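Local coordinates for glycoside hydrolase family 5 (Aspergillus oryzae, PDB 6LA0), which acts as a secreted rutinosidase, probably releasing rutinose from flavonoid glycosides such as rutin, and is related to fungal exo-1,3-beta-glucanases, at residues A310-N315 with H361-L366. Sequence-based numbering, arbitrary orientation.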
# COMPACT_ATOMS: atom_id res chain seq x y z
N ALA A 310 10.46 -0.54 24.68
CA ALA A 310 9.83 0.43 25.57
C ALA A 310 9.35 1.66 24.81
O ALA A 310 8.33 2.25 25.18
CB ALA A 310 10.79 0.85 26.68
N LEU A 311 10.05 2.07 23.77
CA LEU A 311 9.69 3.30 23.08
C LEU A 311 8.66 3.10 21.96
O LEU A 311 8.36 4.07 21.25
CB LEU A 311 10.94 3.99 22.52
CG LEU A 311 11.86 4.63 23.57
CD1 LEU A 311 13.12 5.19 22.92
CD2 LEU A 311 11.11 5.71 24.34
N ARG A 312 8.10 1.89 21.80
CA ARG A 312 7.18 1.67 20.70
C ARG A 312 5.93 2.54 20.81
O ARG A 312 5.45 3.09 19.81
CB ARG A 312 6.78 0.19 20.62
CG ARG A 312 7.93 -0.71 20.21
CD ARG A 312 7.52 -2.18 20.24
NE ARG A 312 7.27 -2.67 21.59
CZ ARG A 312 6.83 -3.89 21.86
NH1 ARG A 312 6.60 -4.75 20.88
NH2 ARG A 312 6.62 -4.26 23.12
N GLU A 313 5.38 2.66 22.02
CA GLU A 313 4.15 3.44 22.17
C GLU A 313 4.40 4.91 21.84
O GLU A 313 3.63 5.55 21.10
CB GLU A 313 3.60 3.29 23.58
CG GLU A 313 2.33 4.10 23.80
CD GLU A 313 1.82 4.01 25.22
OE1 GLU A 313 2.66 3.92 26.15
OE2 GLU A 313 0.58 4.06 25.40
N ARG A 314 5.49 5.48 22.37
CA ARG A 314 5.80 6.88 22.10
C ARG A 314 6.01 7.12 20.61
O ARG A 314 5.46 8.07 20.04
CB ARG A 314 7.03 7.32 22.92
CG ARG A 314 7.43 8.79 22.69
CD ARG A 314 8.88 9.08 23.09
NE ARG A 314 9.85 8.58 22.10
CZ ARG A 314 11.16 8.81 22.15
NH1 ARG A 314 11.67 9.56 23.12
NH2 ARG A 314 11.96 8.31 21.22
N ASN A 315 6.73 6.20 19.96
CA ASN A 315 7.13 6.42 18.57
C ASN A 315 5.97 6.25 17.59
O ASN A 315 5.83 7.05 16.65
CB ASN A 315 8.31 5.50 18.23
CG ASN A 315 9.60 5.88 18.95
OD1 ASN A 315 9.77 7.02 19.42
ND2 ASN A 315 10.53 4.94 19.03
N HIS A 361 -2.26 -3.68 23.46
CA HIS A 361 -1.59 -3.23 24.68
C HIS A 361 -1.86 -1.76 24.97
O HIS A 361 -1.13 -1.13 25.74
CB HIS A 361 -0.10 -3.56 24.59
CG HIS A 361 0.16 -5.03 24.56
ND1 HIS A 361 0.65 -5.73 25.64
CD2 HIS A 361 -0.09 -5.96 23.60
CE1 HIS A 361 0.73 -7.01 25.34
NE2 HIS A 361 0.29 -7.18 24.10
N GLY A 362 -2.92 -1.20 24.37
CA GLY A 362 -3.44 0.10 24.74
C GLY A 362 -2.71 1.30 24.20
O GLY A 362 -2.86 2.40 24.74
N TYR A 363 -1.90 1.14 23.15
CA TYR A 363 -1.15 2.27 22.61
C TYR A 363 -2.01 3.20 21.75
O TYR A 363 -1.64 4.38 21.59
CB TYR A 363 0.01 1.78 21.74
CG TYR A 363 1.06 0.91 22.40
CD1 TYR A 363 1.02 0.60 23.76
CD2 TYR A 363 2.12 0.40 21.66
CE1 TYR A 363 2.01 -0.21 24.35
CE2 TYR A 363 3.10 -0.39 22.23
CZ TYR A 363 3.04 -0.69 23.57
OH TYR A 363 4.03 -1.49 24.12
N ILE A 364 -3.12 2.73 21.20
CA ILE A 364 -3.81 3.40 20.11
C ILE A 364 -5.17 3.91 20.58
O ILE A 364 -5.99 3.14 21.09
CB ILE A 364 -3.99 2.49 18.88
CG1 ILE A 364 -2.64 1.92 18.41
CG2 ILE A 364 -4.71 3.24 17.74
CD1 ILE A 364 -1.53 2.94 18.31
N ASP A 365 -5.42 5.20 20.36
CA ASP A 365 -6.76 5.79 20.48
C ASP A 365 -6.87 6.86 19.40
O ASP A 365 -6.52 8.03 19.61
CB ASP A 365 -7.01 6.37 21.87
CG ASP A 365 -8.26 7.22 21.94
OD1 ASP A 365 -9.18 7.04 21.11
OD2 ASP A 365 -8.34 8.09 22.84
N LEU A 366 -7.34 6.45 18.22
CA LEU A 366 -7.37 7.40 17.11
C LEU A 366 -8.48 8.43 17.25
O LEU A 366 -8.49 9.39 16.48
CB LEU A 366 -7.51 6.65 15.78
CG LEU A 366 -6.32 5.73 15.51
CD1 LEU A 366 -6.52 4.96 14.22
CD2 LEU A 366 -5.04 6.57 15.44
O HOH W 1 6.06 0.56 24.33
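Glu313 and Tyr363 bring the two backbones together, with their CA atoms 5.4 Å apart where the first turn of helix 312-326 passes the loop that follows helix 355-360. Glu313 covers one face of the Tyr363 ring, with CB over its centre, 3.6 Å from the centroid of Tyr363 and 8° off the ring normal, a CH-pi contact. The Glu313 chain runs extended from CB across the base of the ring, where CG comes within 3.7 Å of Tyr363 CG, its chi1 of 179° setting CG opposite the backbone N. The carboxylate continues past the CD1 side, tilted 32° from the ring plane, and OE2 reaches 3.7 Å from Tyr363 CA. In the TIM barrel of this family 5 hydrolase, helix 312-326 links strands 294-303 and 329-332, so the contact fastens a segment near the chain's C-terminus to the outside of the barrel. Gly362, with positive phi, is the C' residue of a Schellman motif that closes helix 355-360 and delivers Tyr363 to the neighbouring helix. At the far end of the ring a water bridges the segments: it lies 2.9 Å from Tyr363 OH, donates to Ala310 O (3.0 Å) and accepts from Glu313 N (3.2 Å), supplying a partner for an amide of the first helical turn. Arg312 flanks this end, its CB 4.1 Å from Tyr363 CE2, while its guanidinium turns steeply against the ring and is held by Phe309 O and Asp351 O. ND2 of Asn317 donates to both Glu313 O and Tyr363 O, so a side chain one turn further along the helix links the two backbones.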